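Local coordinates for EAL domain protein (PDB 6IJ2) that probably hydrolyses the bacterial second messenger cyclic di-GMP and also cGAMP, acting as a metal-dependent EAL phosphodiesterase, at residues Met126-Glu131 with Ala156-Gly161; Thr175-Val180 with Asn209-Ala214. The protein carries 1 engineered substitution. All blocks are in the same frame, centred on the assembly; numbering follows the deposited sequence.

Contact 1: Met126-Glu131 with Ala156-Gly161; sequences MFEFTE and AIDDFG. With CA (calcium ion), chain I; CA (calcium ion), chain L; CA (calcium ion), chain J; CA (calcium ion), chain K.
Glu128 leaves its strand with CG beside the backbone N (chi1 -51°) and runs on extended, while Asp158 turns its CG anti to the N (chi1 -164°); these torsions carry the two carboxylates to one calcium ion. Glu128 OE2 binds that ion at 2.3 Å, and Asp158 holds it through both carboxylate oxygens, OD2 at 2.4 Å. The carboxylate planes stand 77° apart, and the metal between them probably offsets the repulsion of their close oxygens. OE1 of Glu128 pairs with Ser93 and Lys179. Asp158 OD1 also bridges to a second calcium, 2.3 Å away, which Asp159 OD1 shares. The aspartate pair opens the DDFG sequence of EAL domains, where strand 154-160 turns a corner at Asp158 in the modified TIM barrel; helix 139-151 joins this strand to its parallel neighbour 125-129. Backbone bonds zip the strands together, among them Phe129 N to Ala156 O at 2.8 Å and Asp158 N to Phe129 O at 3.0 Å. Thr130 OG1 and both oxygens of Asp159 reach a third calcium, the hydroxyl at 2.8 Å. A water lies 2.6 Å from Thr130 OG1 and within hydrogen-bonding distance of Asp158 OD2. A phosphate of the bound RNA also binds these three ions; Glu45 and Asn95 join at the first and Glu215 at the second. A fourth calcium takes the backbone O of Asp159 with those of Ser162 and Tyr164.

Contact 2: Thr175-Val180 with Asn209-Ala214; sequences TNIVKV and NIQPLA
Ile177-Val180 and Gln211-Ala214 run parallel at a closest axis approach of 4.7 Å, their directions 26° apart, joined by four backbone hydrogen bonds from Gln211 N to Asn176 O through to Val180 N to Leu213 O at 2.8 Å. Ile177, Lys179, Gln211 and Leu213 share one face of the sheet. On it, Lys179 and Leu213 lie side by side: bends at chi2 (-128°) and chi3 lay the lysine CD against both leucine methyls, 3.5 Å from CD1 and from CD2. Beyond this apolar contact NZ forms a salt bridge with Glu128 and hydrogen-bonds Gln235. Ile177 CG2 packs on Leu213 CB at 4.0 Å, while its CG1 runs alongside the aliphatic part of Gln211. Over the other face, Ile210 crosses Val178, and their CG2 methyls press together at 3.4 Å, tighter than normal van der Waals contact. The other branch of Ile210, CG1, lies beside Thr175 O. That carbonyl also accepts from a water at 2.8 Å, which reaches on to Asn209 O. Thr175 OG1 folds back to donate to Ile177 O, from above the carbonyl plane. Phe205 of helix 192-207 packs on Val178 and Pro212, and Leu202 on Pro212. Asn209, just past the end of that helix, has the positive phi of a Schellman motif, and the chain returns as the next parallel strand, in keeping with the modified TIM barrel of EAL domains.

In the fold
Contact 1 and contact 2 are successive parts of the same sheet, that of the modified TIM barrel, their centres about 9 Å apart, because strands 154-160 and 177-180 are neighbours. Ile157 O and Lys179 N, 2.8 Å apart, probably form a hydrogen bond, and Phe160 CB packs on Val178 CG1 at 3.4 Å. Lys179 of contact 2 brings its side chain to about 4 Å from a calcium ion, where NZ forms a salt bridge with Glu128 OE1 (2.8 Å). It acts from the second shell on a carboxylate whose other oxygen binds metal. Contact 1 supplies several of the calcium ligands beside the bound nucleic acid, whereas contact 2 comes no nearer to it than about 6 Å.

Contact 1: Met126-Glu131 with Ala156-Gly161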
# COMPACT_ATOMS: atom_id res chain seq x y z
N MET A 126 -14.52 -18.06 -4.09
CA MET A 126 -13.39 -17.12 -4.16
C MET A 126 -13.14 -16.57 -2.77
O MET A 126 -14.09 -16.19 -2.08
CB MET A 126 -13.65 -15.97 -5.13
CG MET A 126 -12.48 -14.98 -5.20
SD MET A 126 -12.48 -13.89 -6.63
CE MET A 126 -13.81 -12.75 -6.26
N PHE A 127 -11.88 -16.55 -2.35
CA PHE A 127 -11.51 -15.98 -1.06
C PHE A 127 -10.83 -14.64 -1.28
O PHE A 127 -9.90 -14.54 -2.08
CB PHE A 127 -10.61 -16.93 -0.28
CG PHE A 127 -11.37 -18.03 0.42
CD1 PHE A 127 -12.05 -17.77 1.60
CD2 PHE A 127 -11.45 -19.31 -0.12
CE1 PHE A 127 -12.77 -18.76 2.22
CE2 PHE A 127 -12.16 -20.30 0.51
CZ PHE A 127 -12.83 -20.03 1.67
N GLU A 128 -11.31 -13.62 -0.57
CA GLU A 128 -10.74 -12.28 -0.65
C GLU A 128 -9.80 -12.06 0.52
O GLU A 128 -10.18 -12.26 1.68
CB GLU A 128 -11.84 -11.22 -0.65
CG GLU A 128 -12.90 -11.49 -1.70
CD GLU A 128 -13.92 -10.39 -1.82
OE1 GLU A 128 -14.80 -10.50 -2.69
OE2 GLU A 128 -13.83 -9.40 -1.05
N PHE A 129 -8.58 -11.63 0.21
CA PHE A 129 -7.49 -11.59 1.18
C PHE A 129 -7.21 -10.14 1.57
O PHE A 129 -6.95 -9.30 0.71
CB PHE A 129 -6.24 -12.25 0.61
CG PHE A 129 -6.30 -13.76 0.60
CD1 PHE A 129 -6.92 -14.43 -0.44
CD2 PHE A 129 -5.75 -14.50 1.63
CE1 PHE A 129 -6.99 -15.81 -0.46
CE2 PHE A 129 -5.81 -15.89 1.62
CZ PHE A 129 -6.44 -16.55 0.57
N THR A 130 -7.28 -9.87 2.87
CA THR A 130 -6.88 -8.62 3.48
C THR A 130 -5.78 -8.91 4.49
O THR A 130 -5.87 -9.87 5.26
CB THR A 130 -8.05 -7.92 4.19
OG1 THR A 130 -9.12 -7.68 3.27
CG2 THR A 130 -7.60 -6.59 4.79
N GLU A 131 -4.75 -8.07 4.49
CA GLU A 131 -3.64 -8.23 5.42
C GLU A 131 -4.06 -7.82 6.83
O GLU A 131 -4.87 -6.91 7.03
CB GLU A 131 -2.45 -7.40 4.96
CG GLU A 131 -2.11 -7.55 3.48
CD GLU A 131 -2.80 -6.51 2.60
OE1 GLU A 131 -4.03 -6.32 2.73
OE2 GLU A 131 -2.10 -5.87 1.77
N ALA A 156 -8.51 -13.52 -4.48
CA ALA A 156 -8.51 -12.09 -4.78
C ALA A 156 -7.77 -11.31 -3.71
O ALA A 156 -7.86 -11.64 -2.52
CB ALA A 156 -9.94 -11.52 -4.89
N ILE A 157 -7.05 -10.27 -4.14
CA ILE A 157 -6.60 -9.23 -3.22
C ILE A 157 -7.76 -8.26 -3.02
O ILE A 157 -8.29 -7.70 -3.98
CB ILE A 157 -5.35 -8.52 -3.76
CG1 ILE A 157 -4.18 -9.50 -3.81
CG2 ILE A 157 -5.00 -7.31 -2.90
CD1 ILE A 157 -2.93 -8.93 -4.37
N ASP A 158 -8.18 -8.09 -1.77
CA ASP A 158 -9.42 -7.36 -1.48
C ASP A 158 -9.23 -5.84 -1.55
O ASP A 158 -10.09 -5.12 -2.07
CB ASP A 158 -9.90 -7.78 -0.09
CG ASP A 158 -11.35 -7.41 0.20
OD1 ASP A 158 -12.00 -6.71 -0.60
OD2 ASP A 158 -11.85 -7.88 1.24
N ASP A 159 -8.12 -5.33 -1.05
CA ASP A 159 -8.12 -3.91 -0.76
C ASP A 159 -6.97 -3.24 -1.47
O ASP A 159 -6.18 -2.54 -0.85
CB ASP A 159 -8.04 -3.66 0.75
CG ASP A 159 -9.19 -4.33 1.53
OD1 ASP A 159 -10.21 -4.71 0.93
OD2 ASP A 159 -9.06 -4.45 2.77
N PHE A 160 -6.86 -3.43 -2.78
CA PHE A 160 -5.81 -2.74 -3.52
C PHE A 160 -6.08 -1.24 -3.57
O PHE A 160 -7.15 -0.80 -4.02
CB PHE A 160 -5.70 -3.28 -4.94
CG PHE A 160 -4.52 -2.74 -5.69
CD1 PHE A 160 -3.30 -3.37 -5.62
CD2 PHE A 160 -4.65 -1.60 -6.46
CE1 PHE A 160 -2.22 -2.89 -6.32
CE2 PHE A 160 -3.56 -1.10 -7.16
CZ PHE A 160 -2.35 -1.75 -7.09
N GLY A 161 -5.11 -0.45 -3.16
CA GLY A 161 -5.26 0.98 -3.16
C GLY A 161 -5.71 1.58 -1.85
O GLY A 161 -5.98 2.79 -1.80
CA CA I . -11.95 -4.38 -0.77
CA CA L . -11.08 -5.71 3.40
CA CA J . -14.18 -7.82 0.56
CA CA K . -4.18 -2.64 0.52
O HOH W 1 -10.91 -9.61 3.16
O HOH W 2 -5.79 -6.70 0.48
O HOH W 3 -4.81 -3.70 2.71
O HOH W 4 -3.65 -4.81 -0.31
O HOH W 5 -11.07 -2.37 0.00
O HOH W 6 -15.15 -6.35 -0.95
O HOH W 7 -11.79 -6.50 5.54

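Contact 2: Thr175-Val180 with Asn209-Ala214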
# COMPACT_ATOMS: atom_id res chain seq x y z
N THR A 175 -2.97 -13.17 -7.44
CA THR A 175 -4.28 -13.77 -7.30
C THR A 175 -4.99 -13.79 -8.65
O THR A 175 -4.53 -13.21 -9.63
CB THR A 175 -5.09 -13.00 -6.27
OG1 THR A 175 -4.93 -11.60 -6.55
CG2 THR A 175 -4.54 -13.27 -4.87
N ASN A 176 -6.14 -14.47 -8.69
CA ASN A 176 -6.98 -14.44 -9.88
C ASN A 176 -7.52 -13.04 -10.14
O ASN A 176 -7.55 -12.57 -11.29
CB ASN A 176 -8.15 -15.40 -9.72
CG ASN A 176 -7.70 -16.81 -9.51
OD1 ASN A 176 -7.78 -17.36 -8.40
ND2 ASN A 176 -7.16 -17.41 -10.56
N ILE A 177 -7.98 -12.38 -9.09
CA ILE A 177 -8.63 -11.08 -9.17
C ILE A 177 -7.95 -10.12 -8.20
O ILE A 177 -7.44 -10.52 -7.15
CB ILE A 177 -10.15 -11.24 -8.86
CG1 ILE A 177 -10.85 -11.81 -10.10
CG2 ILE A 177 -10.77 -9.93 -8.43
CD1 ILE A 177 -12.29 -12.20 -9.89
N VAL A 178 -7.88 -8.85 -8.59
CA VAL A 178 -7.50 -7.78 -7.66
C VAL A 178 -8.68 -6.83 -7.58
O VAL A 178 -9.14 -6.31 -8.61
CB VAL A 178 -6.22 -7.05 -8.09
CG1 VAL A 178 -6.02 -5.77 -7.27
CG2 VAL A 178 -5.02 -7.92 -7.81
N LYS A 179 -9.23 -6.65 -6.37
CA LYS A 179 -10.33 -5.73 -6.14
C LYS A 179 -9.76 -4.35 -5.83
O LYS A 179 -8.91 -4.22 -4.96
CB LYS A 179 -11.22 -6.20 -4.99
CG LYS A 179 -11.84 -7.55 -5.31
CD LYS A 179 -13.37 -7.57 -5.13
CE LYS A 179 -13.76 -7.72 -3.74
NZ LYS A 179 -15.25 -7.84 -3.53
N VAL A 180 -10.22 -3.33 -6.55
CA VAL A 180 -9.68 -1.98 -6.41
C VAL A 180 -10.57 -1.20 -5.46
O VAL A 180 -11.77 -1.05 -5.70
CB VAL A 180 -9.55 -1.27 -7.76
CG1 VAL A 180 -9.00 0.15 -7.54
CG2 VAL A 180 -8.62 -2.06 -8.67
N ASN A 209 -1.42 -10.99 -15.63
CA ASN A 209 -2.59 -11.84 -15.90
C ASN A 209 -3.56 -11.88 -14.71
O ASN A 209 -4.03 -12.94 -14.29
CB ASN A 209 -2.18 -13.25 -16.32
CG ASN A 209 -3.30 -13.99 -17.08
OD1 ASN A 209 -4.26 -13.37 -17.56
ND2 ASN A 209 -3.18 -15.31 -17.18
N ILE A 210 -3.88 -10.69 -14.19
CA ILE A 210 -4.82 -10.53 -13.08
C ILE A 210 -6.06 -9.80 -13.57
O ILE A 210 -5.96 -8.80 -14.30
CB ILE A 210 -4.21 -9.75 -11.90
CG1 ILE A 210 -3.08 -10.54 -11.25
CG2 ILE A 210 -5.28 -9.44 -10.87
CD1 ILE A 210 -2.31 -9.72 -10.24
N GLN A 211 -7.24 -10.28 -13.17
CA GLN A 211 -8.49 -9.65 -13.57
C GLN A 211 -8.88 -8.56 -12.58
O GLN A 211 -9.01 -8.84 -11.37
CB GLN A 211 -9.59 -10.70 -13.68
CG GLN A 211 -10.91 -10.16 -14.15
CD GLN A 211 -11.84 -11.28 -14.62
OE1 GLN A 211 -11.77 -12.41 -14.12
NE2 GLN A 211 -12.70 -10.98 -15.58
N PRO A 212 -9.10 -7.32 -13.03
CA PRO A 212 -9.48 -6.26 -12.11
C PRO A 212 -10.96 -6.27 -11.82
O PRO A 212 -11.78 -6.74 -12.61
CB PRO A 212 -9.10 -4.98 -12.87
CG PRO A 212 -9.33 -5.36 -14.30
CD PRO A 212 -8.93 -6.82 -14.41
N LEU A 213 -11.29 -5.73 -10.64
CA LEU A 213 -12.67 -5.59 -10.19
C LEU A 213 -12.77 -4.27 -9.45
O LEU A 213 -12.10 -4.09 -8.43
CB LEU A 213 -13.06 -6.75 -9.28
CG LEU A 213 -14.52 -6.99 -8.88
CD1 LEU A 213 -14.66 -8.39 -8.31
CD2 LEU A 213 -14.95 -5.95 -7.84
N ALA A 214 -13.65 -3.38 -9.90
CA ALA A 214 -13.78 -2.07 -9.27
C ALA A 214 -14.83 -2.12 -8.17
O ALA A 214 -16.00 -2.44 -8.44
CB ALA A 214 -14.13 -1.01 -10.31
O HOH W 8 -3.29 -14.66 -11.71
O HOH W 9 -7.20 -14.02 -13.75
O HOH W 10 -10.14 -14.39 -12.76